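Local coordinates for hypothetical protein PH1320 (Pyrococcus horikoshii, PDB 2E87) that probably binds GTP as an Obg-type, NOG1-like GTPase, and is seen here holding GDP, its cellular role being unknown, at residues R45-V50 against R111-I116; D19-R24 against R51-V56. One frame throughout, in Å; residues are numbered along the deposited sequence.

Both contacts belong to the NOG1-type N-terminal helical domain, away from the GDP pocket, and both lean on the long helix 38-67: 45-50 meets helix 88-117 in interaction 1, and 51-56, the very next residues, meets helix 14-30 in interaction 2. Their centres lie about 13 Å apart and they touch, CG1 of Val113 packing on NH2 of Arg51 at 3.9 Å. Interaction 1 is almost wholly buried, its axes wider apart and its branched side chains accompanied by carboxylates. Interaction 2 is partly exposed and draws its axes closer over an alanine, with the aliphatic stems of Lys20 and Arg24 finishing its solvent side.

Interaction 1: R45-V50 against R111-I116; sequences REELRV and RYVERI
Segments 45-50 and 111-116 of the N-terminal bundle run almost exactly antiparallel, their axes 9.6 Å apart at 178°, so Arg111 to Ile116 descends helix 88-117 while Arg45 to Val50 climbs helix 38-67. Tyr112 enters first. Only its CB skirts CG1 of Val50, for the ring turns off toward helix 122-142, where the hydroxyl is hydrogen-bonded to Arg135; an aromatic residue with a polar tip can thus serve two neighbours at once. One residue on, Val113 supplies the tightest apolar touch: its CG2, anti to the carbonyl carbon, lies 3.8 Å from CG1 of Val50, the two side chains crossing obliquely. A compact beta-branched residue suits this place, where the CA atoms of Val113 and Glu47 stand just 5.7 Å apart. A helical turn later comes Ile116, which has the largest share of buried surface and divides it between its two branches. The longer one, with CG1 beside the backbone N (chi1 -66°) and then extended, brings CD1 tip to tip with CG2 of Val50 at 3.9 Å. The shorter one sets CG2 at 3.9 Å from CG of Glu47, whose chain slides past in the opposite direction, and also near CB of Glu46. Both glutamates therefore lend methylenes to the interface and turn their charges to other partners: Glu46 makes a salt bridge to Arg129 of helix 122-142 and a weak one to Arg49 of its own helix, and Glu47 has a long, weak ion pair with Arg51. Because the two segments meet mainly through carbon, with no polar bond between them, complementary shape fits them together, while two arginines probably keep the buried carboxylate of Glu46 ionised, Arg129 tying a third helix to the pair.

Interaction 2: D19-R24 against R51-V56; sequences DKAFRR and RTVSNV
In this antiparallel helix pair of the N-terminal bundle, Asp19 to Arg24 crosses Arg51 to Val56 at 145°, with the axes 8.3 Å apart. Val56 contributes most. Its CG1, anti to the backbone N, rests 3.7 Å from CA of Ala21, while CG2 lies 3.8 Å from CG of Arg24; the valine thus straddles one turn of the facing helix. An alanine at Val56 would remove both methyls and would probably loosen the packing against Ala21 and Arg24. Val53 sits one turn earlier and spreads its own branches: CG1 is 4.1 Å from CB of Ala21, and CG2 lies 4.0 Å from CD2 of Phe22, whose ring also stacks with Tyr133. Val53 also touches Phe132 and Val136 of helix 122-142. Ala21 suits the middle because its single methyl lets the backbones draw near, its CA standing 4.9 Å from that of Val53. Arg24, an exposed residue, suits this border because its aliphatic stem can pack, and bends at chi2 and chi3 bring NE back near CG2 of Val56. Thr52 meets it with carbon, its hydroxyl being hydrogen-bonded to the carbonyl of Leu48, so that CG2 of Thr52 is left 3.7 Å from the backbone O of Arg24.

Interaction 1: R45-V50 against R111-I116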
ATOM      1  N   ARG A  45      34.680 -30.612   7.655  1.00 44.54           N
ATOM      2  CA  ARG A  45      33.279 -30.917   7.433  1.00 48.49           C
ATOM      3  C   ARG A  45      32.443 -30.011   8.317  1.00 42.06           C
ATOM      4  O   ARG A  45      31.450 -29.439   7.871  1.00 40.93           O
ATOM      5  CB  ARG A  45      32.961 -32.386   7.769  1.00 47.33           C
ATOM      6  CG  ARG A  45      33.104 -33.333   6.602  1.00 57.23           C
ATOM      7  CD  ARG A  45      32.251 -34.583   6.761  1.00 61.46           C
ATOM      8  NE  ARG A  45      32.478 -35.515   5.658  1.00 65.18           N
ATOM      9  CZ  ARG A  45      33.474 -36.396   5.621  1.00 69.90           C
ATOM     10  NH1 ARG A  45      34.331 -36.474   6.632  1.00 69.36           N
ATOM     11  NH2 ARG A  45      33.625 -37.186   4.567  1.00 69.30           N
ATOM     12  N   GLU A  46      32.861 -29.903   9.576  1.00 37.90           N
ATOM     13  CA  GLU A  46      32.174 -29.083  10.551  1.00 41.83           C
ATOM     14  C   GLU A  46      32.194 -27.629  10.098  1.00 43.46           C
ATOM     15  O   GLU A  46      31.210 -26.912  10.261  1.00 43.49           O
ATOM     16  CB  GLU A  46      32.834 -29.261  11.911  1.00 43.08           C
ATOM     17  CG  GLU A  46      32.759 -30.699  12.404  1.00 44.03           C
ATOM     18  CD  GLU A  46      31.346 -31.128  12.775  1.00 43.85           C
ATOM     19  OE1 GLU A  46      30.385 -30.636  12.162  1.00 40.00           O
ATOM     20  OE2 GLU A  46      31.193 -31.979  13.671  1.00 48.57           O
ATOM     21  N   GLU A  47      33.311 -27.205   9.514  1.00 43.37           N
ATOM     22  CA  GLU A  47      33.428 -25.847   8.992  1.00 43.98           C
ATOM     23  C   GLU A  47      32.440 -25.673   7.844  1.00 46.35           C
ATOM     24  O   GLU A  47      31.781 -24.633   7.731  1.00 48.28           O
ATOM     25  CB  GLU A  47      34.836 -25.581   8.462  1.00 39.36           C
ATOM     26  CG  GLU A  47      35.838 -25.241   9.526  1.00 46.00           C
ATOM     27  CD  GLU A  47      37.257 -25.188   8.991  1.00 50.52           C
ATOM     28  OE1 GLU A  47      37.500 -24.491   7.974  1.00 50.08           O
ATOM     29  OE2 GLU A  47      38.125 -25.843   9.597  1.00 48.89           O
ATOM     30  N   LEU A  48      32.340 -26.691   6.992  1.00 38.65           N
ATOM     31  CA  LEU A  48      31.431 -26.626   5.862  1.00 40.09           C
ATOM     32  C   LEU A  48      30.007 -26.515   6.378  1.00 39.57           C
ATOM     33  O   LEU A  48      29.219 -25.740   5.855  1.00 40.43           O
ATOM     34  CB  LEU A  48      31.567 -27.867   4.974  1.00 35.89           C
ATOM     35  CG  LEU A  48      30.561 -27.965   3.820  1.00 35.85           C
ATOM     36  CD1 LEU A  48      30.716 -26.792   2.847  1.00 35.36           C
ATOM     37  CD2 LEU A  48      30.768 -29.272   3.100  1.00 39.79           C
ATOM     38  N   ARG A  49      29.675 -27.292   7.406  1.00 36.98           N
ATOM     39  CA  ARG A  49      28.334 -27.246   7.962  1.00 33.02           C
ATOM     40  C   ARG A  49      28.029 -25.855   8.494  1.00 38.31           C
ATOM     41  O   ARG A  49      26.966 -25.296   8.209  1.00 33.33           O
ATOM     42  CB  ARG A  49      28.174 -28.248   9.099  1.00 36.68           C
ATOM     43  CG  ARG A  49      28.127 -29.692   8.683  1.00 35.23           C
ATOM     44  CD  ARG A  49      27.613 -30.541   9.845  1.00 40.28           C
ATOM     45  NE  ARG A  49      27.446 -31.946   9.481  1.00 37.26           N
ATOM     46  CZ  ARG A  49      28.445 -32.812   9.376  1.00 39.09           C
ATOM     47  NH1 ARG A  49      29.686 -32.421   9.621  1.00 36.17           N
ATOM     48  NH2 ARG A  49      28.205 -34.063   9.002  1.00 36.11           N
ATOM     49  N   VAL A  50      28.956 -25.292   9.265  1.00 37.32           N
ATOM     50  CA  VAL A  50      28.740 -23.964   9.825  1.00 36.70           C
ATOM     51  C   VAL A  50      28.493 -22.920   8.740  1.00 39.63           C
ATOM     52  O   VAL A  50      27.646 -22.045   8.898  1.00 43.11           O
ATOM     53  CB  VAL A  50      29.930 -23.534  10.698  1.00 36.76           C
ATOM     54  CG1 VAL A  50      29.844 -22.053  11.005  1.00 38.01           C
ATOM     55  CG2 VAL A  50      29.924 -24.328  11.983  1.00 34.57           C
ATOM     56  N   ARG A 111      32.812 -16.195  13.802  1.00 48.02           N
ATOM     57  CA  ARG A 111      33.326 -16.558  15.117  1.00 49.42           C
ATOM     58  C   ARG A 111      33.578 -18.069  15.262  1.00 50.49           C
ATOM     59  O   ARG A 111      34.653 -18.478  15.696  1.00 52.02           O
ATOM     60  CB  ARG A 111      32.363 -16.084  16.213  1.00 54.82           C
ATOM     61  CG  ARG A 111      32.420 -16.904  17.522  1.00 63.63           C
ATOM     62  CD  ARG A 111      33.074 -16.152  18.675  1.00 62.61           C
ATOM     63  NE  ARG A 111      32.419 -14.875  18.941  1.00 70.82           N
ATOM     64  CZ  ARG A 111      31.172 -14.753  19.383  1.00 73.36           C
ATOM     65  NH1 ARG A 111      30.437 -15.834  19.619  1.00 76.25           N
ATOM     66  NH2 ARG A 111      30.656 -13.549  19.578  1.00 75.04           N
ATOM     67  N   TYR A 112      32.599 -18.895  14.895  1.00 47.18           N
ATOM     68  CA  TYR A 112      32.741 -20.340  15.030  1.00 43.48           C
ATOM     69  C   TYR A 112      33.668 -21.007  14.016  1.00 43.97           C
ATOM     70  O   TYR A 112      34.338 -21.975  14.349  1.00 38.44           O
ATOM     71  CB  TYR A 112      31.362 -20.995  15.028  1.00 39.37           C
ATOM     72  CG  TYR A 112      30.716 -20.896  16.383  1.00 36.28           C
ATOM     73  CD1 TYR A 112      30.974 -21.848  17.360  1.00 33.24           C
ATOM     74  CD2 TYR A 112      29.944 -19.788  16.730  1.00 33.50           C
ATOM     75  CE1 TYR A 112      30.496 -21.707  18.642  1.00 32.67           C
ATOM     76  CE2 TYR A 112      29.469 -19.629  18.017  1.00 34.61           C
ATOM     77  CZ  TYR A 112      29.749 -20.591  18.971  1.00 36.03           C
ATOM     78  OH  TYR A 112      29.310 -20.428  20.261  1.00 34.95           O
ATOM     79  N   VAL A 113      33.708 -20.506  12.785  1.00 43.45           N
ATOM     80  CA  VAL A 113      34.615 -21.076  11.802  1.00 45.76           C
ATOM     81  C   VAL A 113      36.048 -20.923  12.331  1.00 50.87           C
ATOM     82  O   VAL A 113      36.836 -21.861  12.264  1.00 53.46           O
ATOM     83  CB  VAL A 113      34.504 -20.375  10.420  1.00 42.02           C
ATOM     84  CG1 VAL A 113      35.724 -20.712   9.562  1.00 40.30           C
ATOM     85  CG2 VAL A 113      33.249 -20.838   9.696  1.00 32.39           C
ATOM     86  N   GLU A 114      36.375 -19.751  12.870  1.00 53.06           N
ATOM     87  CA  GLU A 114      37.712 -19.508  13.409  1.00 54.42           C
ATOM     88  C   GLU A 114      38.044 -20.474  14.537  1.00 53.59           C
ATOM     89  O   GLU A 114      39.089 -21.111  14.511  1.00 56.16           O
ATOM     90  CB  GLU A 114      37.853 -18.069  13.923  1.00 53.81           C
ATOM     91  CG  GLU A 114      39.285 -17.687  14.333  1.00 59.70           C
ATOM     92  CD  GLU A 114      39.515 -17.660  15.848  1.00 66.60           C
ATOM     93  OE1 GLU A 114      38.883 -18.450  16.584  1.00 68.80           O
ATOM     94  OE2 GLU A 114      40.352 -16.849  16.305  1.00 69.54           O
ATOM     95  N   ARG A 115      37.165 -20.581  15.531  1.00 52.20           N
ATOM     96  CA  ARG A 115      37.405 -21.487  16.650  1.00 52.92           C
ATOM     97  C   ARG A 115      37.646 -22.910  16.189  1.00 53.09           C
ATOM     98  O   ARG A 115      38.551 -23.574  16.687  1.00 52.59           O
ATOM     99  CB  ARG A 115      36.229 -21.511  17.632  1.00 57.96           C
ATOM    100  CG  ARG A 115      36.484 -20.777  18.925  1.00 64.26           C
ATOM    101  CD  ARG A 115      36.329 -19.306  18.678  1.00 72.68           C
ATOM    102  NE  ARG A 115      36.786 -18.467  19.781  1.00 73.74           N
ATOM    103  CZ  ARG A 115      36.538 -17.165  19.843  1.00 70.56           C
ATOM    104  NH1 ARG A 115      35.848 -16.606  18.870  1.00 72.72           N
ATOM    105  NH2 ARG A 115      36.967 -16.431  20.857  1.00 76.29           N
ATOM    106  N   ILE A 116      36.819 -23.377  15.257  1.00 48.58           N
ATOM    107  CA  ILE A 116      36.935 -24.737  14.747  1.00 49.60           C
ATOM    108  C   ILE A 116      38.204 -24.878  13.915  1.00 51.99           C
ATOM    109  O   ILE A 116      39.004 -25.778  14.144  1.00 52.19           O
ATOM    110  CB  ILE A 116      35.693 -25.123  13.890  1.00 46.48           C
ATOM    111  CG1 ILE A 116      34.450 -25.169  14.783  1.00 45.31           C
ATOM    112  CG2 ILE A 116      35.899 -26.494  13.221  1.00 39.88           C
ATOM    113  CD1 ILE A 116      33.141 -25.156  14.015  1.00 36.27           C
TER

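Interaction 2: D19-R24 against R51-V56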
ATOM      1  N   ASP A  19      15.097 -26.179   9.720  1.00 40.92           N
ATOM      2  CA  ASP A  19      15.091 -27.453   9.033  1.00 42.23           C
ATOM      3  C   ASP A  19      15.730 -27.372   7.656  1.00 43.43           C
ATOM      4  O   ASP A  19      16.522 -28.240   7.282  1.00 42.53           O
ATOM      5  CB  ASP A  19      13.660 -27.988   8.935  1.00 46.01           C
ATOM      6  CG  ASP A  19      13.139 -28.500  10.272  1.00 58.00           C
ATOM      7  OD1 ASP A  19      13.768 -28.211  11.318  1.00 60.53           O
ATOM      8  OD2 ASP A  19      12.095 -29.191  10.282  1.00 66.18           O
ATOM      9  N   LYS A  20      15.398 -26.327   6.906  1.00 39.52           N
ATOM     10  CA  LYS A  20      15.954 -26.159   5.569  1.00 35.82           C
ATOM     11  C   LYS A  20      17.470 -26.059   5.682  1.00 35.77           C
ATOM     12  O   LYS A  20      18.203 -26.748   4.984  1.00 31.54           O
ATOM     13  CB  LYS A  20      15.398 -24.892   4.924  1.00 36.76           C
ATOM     14  CG  LYS A  20      15.738 -24.711   3.451  1.00 43.86           C
ATOM     15  CD  LYS A  20      15.171 -23.383   2.930  1.00 49.12           C
ATOM     16  CE  LYS A  20      15.137 -23.313   1.408  1.00 51.22           C
ATOM     17  NZ  LYS A  20      14.227 -24.365   0.856  1.00 57.71           N
ATOM     18  N   ALA A  21      17.930 -25.208   6.587  1.00 34.76           N
ATOM     19  CA  ALA A  21      19.352 -25.004   6.786  1.00 30.95           C
ATOM     20  C   ALA A  21      20.102 -26.250   7.278  1.00 35.08           C
ATOM     21  O   ALA A  21      21.170 -26.571   6.759  1.00 33.50           O
ATOM     22  CB  ALA A  21      19.562 -23.848   7.743  1.00 27.80           C
ATOM     23  N   PHE A  22      19.563 -26.952   8.273  1.00 33.05           N
ATOM     24  CA  PHE A  22      20.251 -28.138   8.773  1.00 36.33           C
ATOM     25  C   PHE A  22      20.260 -29.205   7.679  1.00 40.58           C
ATOM     26  O   PHE A  22      21.285 -29.836   7.413  1.00 43.99           O
ATOM     27  CB  PHE A  22      19.574 -28.677  10.037  1.00 30.01           C
ATOM     28  CG  PHE A  22      19.752 -27.807  11.253  1.00 32.88           C
ATOM     29  CD1 PHE A  22      19.227 -28.204  12.484  1.00 38.73           C
ATOM     30  CD2 PHE A  22      20.453 -26.599  11.183  1.00 32.71           C
ATOM     31  CE1 PHE A  22      19.398 -27.417  13.629  1.00 38.07           C
ATOM     32  CE2 PHE A  22      20.629 -25.807  12.316  1.00 36.60           C
ATOM     33  CZ  PHE A  22      20.102 -26.215  13.548  1.00 39.85           C
ATOM     34  N   ARG A  23      19.114 -29.383   7.033  1.00 41.57           N
ATOM     35  CA  ARG A  23      18.990 -30.364   5.966  1.00 45.73           C
ATOM     36  C   ARG A  23      20.030 -30.099   4.880  1.00 44.19           C
ATOM     37  O   ARG A  23      20.693 -31.022   4.417  1.00 44.81           O
ATOM     38  CB  ARG A  23      17.587 -30.319   5.349  1.00 47.74           C
ATOM     39  CG  ARG A  23      17.077 -31.677   4.860  1.00 62.32           C
ATOM     40  CD  ARG A  23      15.908 -31.552   3.875  1.00 67.84           C
ATOM     41  NE  ARG A  23      14.864 -30.640   4.346  1.00 71.63           N
ATOM     42  CZ  ARG A  23      14.561 -29.474   3.768  1.00 74.14           C
ATOM     43  NH1 ARG A  23      15.220 -29.061   2.687  1.00 70.80           N
ATOM     44  NH2 ARG A  23      13.594 -28.714   4.273  1.00 69.63           N
ATOM     45  N   ARG A  24      20.177 -28.838   4.477  1.00 43.07           N
ATOM     46  CA  ARG A  24      21.128 -28.493   3.430  1.00 42.23           C
ATOM     47  C   ARG A  24      22.563 -28.697   3.890  1.00 43.99           C
ATOM     48  O   ARG A  24      23.447 -28.991   3.086  1.00 46.09           O
ATOM     49  CB  ARG A  24      20.945 -27.042   2.979  1.00 43.29           C
ATOM     50  CG  ARG A  24      21.633 -26.733   1.661  1.00 55.75           C
ATOM     51  CD  ARG A  24      20.684 -26.902   0.482  1.00 62.47           C
ATOM     52  NE  ARG A  24      20.132 -25.622   0.036  1.00 69.59           N
ATOM     53  CZ  ARG A  24      18.834 -25.378  -0.125  1.00 74.11           C
ATOM     54  NH1 ARG A  24      17.942 -26.329   0.128  1.00 76.65           N
ATOM     55  NH2 ARG A  24      18.425 -24.181  -0.535  1.00 77.00           N
ATOM     56  N   ARG A  51      29.208 -23.025   7.626  1.00 41.06           N
ATOM     57  CA  ARG A  51      29.037 -22.070   6.539  1.00 41.35           C
ATOM     58  C   ARG A  51      27.746 -22.274   5.772  1.00 43.02           C
ATOM     59  O   ARG A  51      27.120 -21.309   5.345  1.00 44.21           O
ATOM     60  CB  ARG A  51      30.203 -22.145   5.547  1.00 45.16           C
ATOM     61  CG  ARG A  51      31.548 -21.790   6.122  1.00 48.46           C
ATOM     62  CD  ARG A  51      32.432 -21.203   5.038  1.00 58.46           C
ATOM     63  NE  ARG A  51      33.824 -21.104   5.461  1.00 70.87           N
ATOM     64  CZ  ARG A  51      34.672 -22.130   5.477  1.00 76.68           C
ATOM     65  NH1 ARG A  51      34.265 -23.336   5.086  1.00 76.36           N
ATOM     66  NH2 ARG A  51      35.924 -21.949   5.883  1.00 77.95           N
ATOM     67  N   THR A  52      27.360 -23.532   5.576  1.00 38.04           N
ATOM     68  CA  THR A  52      26.147 -23.833   4.838  1.00 35.99           C
ATOM     69  C   THR A  52      24.918 -23.375   5.628  1.00 37.69           C
ATOM     70  O   THR A  52      23.991 -22.797   5.063  1.00 39.21           O
ATOM     71  CB  THR A  52      26.056 -25.350   4.517  1.00 38.32           C
ATOM     72  OG1 THR A  52      27.275 -25.779   3.901  1.00 36.22           O
ATOM     73  CG2 THR A  52      24.902 -25.630   3.550  1.00 25.73           C
ATOM     74  N   VAL A  53      24.902 -23.620   6.934  1.00 37.39           N
ATOM     75  CA  VAL A  53      23.764 -23.182   7.734  1.00 34.01           C
ATOM     76  C   VAL A  53      23.702 -21.677   7.675  1.00 34.52           C
ATOM     77  O   VAL A  53      22.646 -21.102   7.472  1.00 36.94           O
ATOM     78  CB  VAL A  53      23.885 -23.590   9.209  1.00 31.73           C
ATOM     79  CG1 VAL A  53      22.823 -22.847  10.056  1.00 23.28           C
ATOM     80  CG2 VAL A  53      23.706 -25.091   9.332  1.00 28.05           C
ATOM     81  N   SER A  54      24.846 -21.040   7.840  1.00 38.67           N
ATOM     82  CA  SER A  54      24.892 -19.587   7.809  1.00 40.90           C
ATOM     83  C   SER A  54      24.383 -19.012   6.493  1.00 42.70           C
ATOM     84  O   SER A  54      23.594 -18.068   6.488  1.00 43.84           O
ATOM     85  CB  SER A  54      26.313 -19.096   8.066  1.00 41.73           C
ATOM     86  OG  SER A  54      26.343 -17.684   8.126  1.00 49.46           O
ATOM     87  N   ASN A  55      24.810 -19.595   5.378  1.00 42.62           N
ATOM     88  CA  ASN A  55      24.394 -19.101   4.074  1.00 43.89           C
ATOM     89  C   ASN A  55      22.955 -19.343   3.712  1.00 40.50           C
ATOM     90  O   ASN A  55      22.312 -18.484   3.118  1.00 39.53           O
ATOM     91  CB  ASN A  55      25.271 -19.674   2.969  1.00 45.51           C
ATOM     92  CG  ASN A  55      26.479 -18.829   2.722  1.00 53.01           C
ATOM     93  OD1 ASN A  55      27.441 -18.875   3.485  1.00 52.24           O
ATOM     94  ND2 ASN A  55      26.430 -18.015   1.662  1.00 62.09           N
ATOM     95  N   VAL A  56      22.449 -20.515   4.055  1.00 35.32           N
ATOM     96  CA  VAL A  56      21.077 -20.828   3.732  1.00 35.98           C
ATOM     97  C   VAL A  56      20.131 -19.924   4.507  1.00 37.07           C
ATOM     98  O   VAL A  56      19.176 -19.404   3.950  1.00 39.27           O
ATOM     99  CB  VAL A  56      20.788 -22.311   4.019  1.00 33.04           C
ATOM    100  CG1 VAL A  56      19.299 -22.588   3.964  1.00 28.38           C
ATOM    101  CG2 VAL A  56      21.507 -23.150   2.986  1.00 35.20           C
TER